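Long-range contacts in D-glycerate 3-kinase (Cryptococcus neoformans var. grubii serotype A, PDB 6CKG), which probably phosphorylates D-glycerate at its 3-hydroxyl, using ATP as the phosphate donor: residues Q145-I151 / E166-G172; M183-P188 / Y238-W242. All coordinates share one frame. Residue numbers count along the deposited sequence, not the author numbering.

In the fold
Contacts 1 and 2 lie about 23 Å apart, centre to centre, with their nearest atoms about 11 Å from each other, and share no strand or helix. Contact 1 pairs the two strands of a hairpin near the surface, about 19 Å from the centre of the chain; backbone hydrogen bonds carry it, with mainly charged and amide side chains on one face and aliphatic ones on the other. Contact 2 is buried, about 9 Å from that centre, where the loop after strand 176-180 of the six-stranded mixed sheet meets the short helix 239-242. Aromatic rings dominate there, and a single hydrogen bond crosses between the segments.

Contact 1 of 2, residues Q145-I151 / E166-G172; sequences QRAQLPI and EVVEVQG. With EDO (1,2-ethanediol), chain C.
Leu149, with chi1 m and chi2 t, lies over two valines of the facing strand: its CB is 4.0 Å from Val168 CB and its CD1 3.7 Å from Val170 CG2. Both backbones are extended, and the short axes of strands 146-151 and 166-171 approach to 4.5 Å with 149° between their directions. Arg146 faces Gln171 and Gln148 faces Glu169 as non-hydrogen-bonded pairs; Ala147 faces Val170 and Leu149 faces Val168 as hydrogen-bonded pairs. In the latter, Ala147 N reaches Val170 O at 3.0 Å and Val170 N returns to Ala147 O at 2.8 Å, while Leu149 N to Val168 O and Val168 N to Leu149 O are both 2.8 Å. Gly172 N to Gln145 O, 2.7 Å, extends the ladder. This antiparallel register defines a two-stranded beta hairpin, separate from the six-stranded mixed sheet. Its apolar face, bearing Ala147, Leu149 and Val170, packs on helix 118-129 through Lys127, Cys124 and Leu128. The opposite face is mostly polar, though Val167 shares it: Arg146 NH2 forms a salt bridge with Glu169 OE1 at 3.4 Å, its hydrogen bond weak, and Gln148 NE2 makes a weak hydrogen bond to the same OE1 at 3.3 Å. Farther along, Ile151 CD1 packs 3.8 Å from Val168 CG2, and a water links Ile151 N (2.9 Å) to Glu166 O (2.6 Å). A 1,2-ethanediol, probably from the crystallisation liquor, donates from O1 to Pro150 O at 2.7 Å and also hydrogen-bonds Asp86 and Ser83.

Contact 2 of 2, residues M183-P188 / Y238-W242; sequences MNGFGP and YEVLW
Tyr238, chi1 m, directs its CA-to-CB bond toward segment 183-188 and receives Met183 on one ring face: Met183 CE stands 4.0 Å from the Tyr238 ring centroid, 22° off the normal, a CH-pi contact. Met183 SD lies 5.4 Å from that centroid in an oblique Met-aromatic contact, while the Tyr238 hydroxyl hydrogen-bonds His116 and Gly114. Next, Glu239, in the short helix, brings OE2 to 3.7 Å from Pro188 CG. A backbone hydrogen bond from Trp242 N to Tyr238 O, 2.9 Å, closes the helical turn. The facing loop, between strand 176-180 and helix 191-204, folds into a type II beta turn from Met183 to Phe186, closed by Phe186 N to Met183 O at 3.0 Å. Gly185 has phi/psi of 82/-9, where a CB would jam against the preceding carbonyl O. At the end of the segment Trp242, chi1 m and chi2 164°, lays its indole against this turn: Gly185 CA sits 3.8 Å from the centroid of the Trp242 five-membered ring, 10° off the normal, and Asn184 CA is 3.7 Å from Trp242 CH2. At the ring edge, near its plane, Trp242 NE1 donates to Phe186 O at 2.8 Å, with an N-H...O angle of 143°.

Contact 1 of 2, residues Q145-I151 / E166-G172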
# COMPACT_ATOMS: atom_id res chain seq x y z
N GLN A 145 -5.64 -17.63 19.55
CA GLN A 145 -5.00 -17.38 18.27
C GLN A 145 -5.94 -16.64 17.33
O GLN A 145 -6.27 -17.15 16.25
CB GLN A 145 -4.54 -18.71 17.65
CG GLN A 145 -3.67 -19.56 18.57
CD GLN A 145 -3.21 -20.85 17.90
OE1 GLN A 145 -2.32 -20.83 17.04
NE2 GLN A 145 -3.82 -21.96 18.28
N ARG A 146 -6.38 -15.45 17.72
CA ARG A 146 -7.37 -14.70 16.96
C ARG A 146 -6.94 -13.24 16.87
O ARG A 146 -6.15 -12.75 17.69
CB ARG A 146 -8.78 -14.82 17.58
CG ARG A 146 -9.35 -16.24 17.53
CD ARG A 146 -10.70 -16.37 18.22
NE ARG A 146 -11.78 -15.73 17.46
CZ ARG A 146 -13.03 -15.60 17.90
NH1 ARG A 146 -13.37 -16.05 19.10
NH2 ARG A 146 -13.94 -15.00 17.14
N ALA A 147 -7.44 -12.56 15.85
CA ALA A 147 -7.24 -11.13 15.68
C ALA A 147 -8.47 -10.53 15.02
O ALA A 147 -9.27 -11.24 14.40
CB ALA A 147 -5.98 -10.83 14.86
N GLN A 148 -8.63 -9.23 15.19
CA GLN A 148 -9.73 -8.48 14.59
C GLN A 148 -9.14 -7.36 13.75
O GLN A 148 -8.29 -6.60 14.23
CB GLN A 148 -10.68 -7.91 15.66
CG GLN A 148 -11.46 -8.95 16.47
CD GLN A 148 -10.64 -9.62 17.56
OE1 GLN A 148 -9.76 -9.00 18.16
NE2 GLN A 148 -10.92 -10.90 17.81
N LEU A 149 -9.58 -7.26 12.50
CA LEU A 149 -9.04 -6.22 11.64
C LEU A 149 -10.10 -5.19 11.26
O LEU A 149 -11.27 -5.53 11.11
CB LEU A 149 -8.45 -6.83 10.36
CG LEU A 149 -7.39 -7.91 10.61
CD1 LEU A 149 -6.89 -8.51 9.32
CD2 LEU A 149 -6.22 -7.35 11.41
N PRO A 150 -9.71 -3.93 11.11
CA PRO A 150 -10.70 -2.88 10.84
C PRO A 150 -11.15 -2.90 9.38
O PRO A 150 -10.49 -3.46 8.50
CB PRO A 150 -9.94 -1.58 11.15
CG PRO A 150 -8.51 -1.91 10.81
CD PRO A 150 -8.35 -3.38 11.25
N ILE A 151 -12.31 -2.30 9.16
CA ILE A 151 -12.87 -2.07 7.84
C ILE A 151 -13.16 -0.58 7.72
O ILE A 151 -13.75 0.00 8.63
CB ILE A 151 -14.15 -2.89 7.61
CG1 ILE A 151 -13.83 -4.39 7.62
CG2 ILE A 151 -14.84 -2.47 6.32
CD1 ILE A 151 -15.06 -5.29 7.58
N GLU A 166 -18.14 -2.64 11.36
CA GLU A 166 -17.84 -4.03 11.02
C GLU A 166 -16.34 -4.29 11.13
O GLU A 166 -15.51 -3.39 10.89
CB GLU A 166 -18.32 -4.34 9.61
CG GLU A 166 -19.73 -3.89 9.30
CD GLU A 166 -20.76 -4.97 9.58
OE1 GLU A 166 -21.85 -4.92 8.97
OE2 GLU A 166 -20.48 -5.87 10.40
N VAL A 167 -15.97 -5.53 11.47
CA VAL A 167 -14.56 -5.95 11.52
C VAL A 167 -14.39 -7.27 10.77
O VAL A 167 -15.35 -7.98 10.47
CB VAL A 167 -14.02 -6.10 12.96
CG1 VAL A 167 -14.10 -4.79 13.72
CG2 VAL A 167 -14.72 -7.23 13.71
N VAL A 168 -13.12 -7.59 10.49
CA VAL A 168 -12.72 -8.88 9.91
C VAL A 168 -12.16 -9.75 11.03
O VAL A 168 -11.22 -9.34 11.73
CB VAL A 168 -11.69 -8.68 8.79
CG1 VAL A 168 -11.16 -10.03 8.29
CG2 VAL A 168 -12.30 -7.89 7.66
N GLU A 169 -12.71 -10.95 11.19
CA GLU A 169 -12.24 -11.89 12.20
C GLU A 169 -11.20 -12.82 11.60
O GLU A 169 -11.45 -13.46 10.57
CB GLU A 169 -13.40 -12.72 12.77
CG GLU A 169 -14.31 -11.97 13.73
CD GLU A 169 -13.60 -11.62 15.02
OE1 GLU A 169 -12.68 -12.36 15.42
OE2 GLU A 169 -13.97 -10.60 15.64
N VAL A 170 -10.03 -12.90 12.24
CA VAL A 170 -8.94 -13.75 11.78
C VAL A 170 -8.76 -14.88 12.79
O VAL A 170 -8.68 -14.63 14.00
CB VAL A 170 -7.63 -12.96 11.60
CG1 VAL A 170 -6.47 -13.89 11.21
CG2 VAL A 170 -7.83 -11.87 10.54
N GLN A 171 -8.74 -16.11 12.30
CA GLN A 171 -8.55 -17.29 13.13
C GLN A 171 -7.22 -17.92 12.75
O GLN A 171 -7.04 -18.35 11.60
CB GLN A 171 -9.69 -18.29 12.94
CG GLN A 171 -9.49 -19.62 13.65
CD GLN A 171 -9.46 -19.48 15.16
OE1 GLN A 171 -10.49 -19.22 15.78
NE2 GLN A 171 -8.28 -19.63 15.75
N GLY A 172 -6.29 -17.96 13.70
CA GLY A 172 -5.04 -18.64 13.47
C GLY A 172 -5.22 -20.13 13.51
O GLY A 172 -6.27 -20.64 13.89
C1 EDO C . -9.54 -6.01 6.76
O1 EDO C . -10.52 -5.03 6.33
C2 EDO C . -8.17 -5.34 6.85
O2 EDO C . -7.80 -4.87 5.55
O HOH W 1 -13.72 -1.64 11.60

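Contact 2 of 2, residues M183-P188 / Y238-W242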
# COMPACT_ATOMS: atom_id res chain seq x y z
N MET A 183 1.03 2.86 -1.16
CA MET A 183 2.30 3.43 -0.75
C MET A 183 3.07 2.51 0.18
O MET A 183 3.98 2.97 0.89
CB MET A 183 2.09 4.80 -0.08
CG MET A 183 1.08 4.79 1.09
SD MET A 183 1.06 6.27 2.16
CE MET A 183 2.40 5.88 3.28
N ASN A 184 2.74 1.22 0.23
CA ASN A 184 3.44 0.34 1.16
C ASN A 184 4.92 0.29 0.80
O ASN A 184 5.29 0.16 -0.37
CB ASN A 184 2.81 -1.07 1.15
CG ASN A 184 1.67 -1.19 2.14
OD1 ASN A 184 1.04 -0.19 2.50
ND2 ASN A 184 1.38 -2.42 2.58
N GLY A 185 5.77 0.43 1.80
CA GLY A 185 7.20 0.42 1.56
C GLY A 185 7.80 1.74 1.08
O GLY A 185 9.03 1.86 1.04
N PHE A 186 6.98 2.74 0.76
CA PHE A 186 7.53 4.04 0.35
C PHE A 186 8.47 4.56 1.43
O PHE A 186 8.17 4.48 2.62
CB PHE A 186 6.41 5.05 0.10
CG PHE A 186 5.74 4.90 -1.23
CD1 PHE A 186 5.92 3.75 -1.98
CD2 PHE A 186 4.94 5.91 -1.74
CE1 PHE A 186 5.30 3.60 -3.22
CE2 PHE A 186 4.32 5.78 -2.97
CZ PHE A 186 4.50 4.63 -3.72
N GLY A 187 9.63 5.07 1.00
CA GLY A 187 10.65 5.54 1.91
C GLY A 187 10.77 7.06 1.98
O GLY A 187 10.69 7.76 0.96
N PRO A 188 10.96 7.60 3.18
CA PRO A 188 11.16 9.04 3.33
C PRO A 188 12.53 9.45 2.80
O PRO A 188 13.42 8.62 2.59
CB PRO A 188 11.08 9.25 4.84
CG PRO A 188 11.64 7.94 5.39
CD PRO A 188 11.07 6.89 4.47
N TYR A 238 6.32 5.61 9.42
CA TYR A 238 5.90 4.28 8.96
C TYR A 238 7.03 3.26 8.99
O TYR A 238 6.77 2.08 8.71
CB TYR A 238 5.34 4.34 7.53
CG TYR A 238 4.02 5.07 7.39
CD1 TYR A 238 3.91 6.43 7.68
CD2 TYR A 238 2.88 4.40 6.94
CE1 TYR A 238 2.70 7.10 7.56
CE2 TYR A 238 1.66 5.06 6.81
CZ TYR A 238 1.58 6.42 7.12
OH TYR A 238 0.40 7.10 6.99
N GLU A 239 8.25 3.66 9.31
CA GLU A 239 9.39 2.76 9.15
C GLU A 239 9.32 1.57 10.11
O GLU A 239 9.74 0.47 9.75
CB GLU A 239 10.69 3.55 9.29
CG GLU A 239 11.04 4.28 7.97
CD GLU A 239 12.23 5.24 8.07
OE1 GLU A 239 12.22 6.14 8.94
OE2 GLU A 239 13.17 5.09 7.27
N VAL A 240 8.79 1.76 11.32
CA VAL A 240 8.60 0.63 12.23
C VAL A 240 7.65 -0.40 11.61
O VAL A 240 7.86 -1.62 11.73
CB VAL A 240 8.08 1.13 13.60
CG1 VAL A 240 7.57 -0.02 14.45
CG2 VAL A 240 9.18 1.88 14.33
N LEU A 241 6.61 0.08 10.94
CA LEU A 241 5.65 -0.78 10.26
C LEU A 241 6.30 -1.51 9.08
O LEU A 241 6.11 -2.72 8.90
CB LEU A 241 4.47 0.06 9.77
CG LEU A 241 3.01 -0.29 9.95
CD1 LEU A 241 2.24 0.15 8.70
CD2 LEU A 241 2.78 -1.76 10.28
N TRP A 242 7.03 -0.77 8.24
CA TRP A 242 7.70 -1.39 7.10
C TRP A 242 8.64 -2.50 7.55
O TRP A 242 8.78 -3.53 6.87
CB TRP A 242 8.48 -0.36 6.30
CG TRP A 242 7.72 0.77 5.64
CD1 TRP A 242 8.28 1.93 5.16
CD2 TRP A 242 6.31 0.86 5.35
NE1 TRP A 242 7.31 2.73 4.60
CE2 TRP A 242 6.10 2.12 4.72
CE3 TRP A 242 5.20 0.02 5.57
CZ2 TRP A 242 4.85 2.54 4.29
CZ3 TRP A 242 3.95 0.46 5.15
CH2 TRP A 242 3.78 1.71 4.53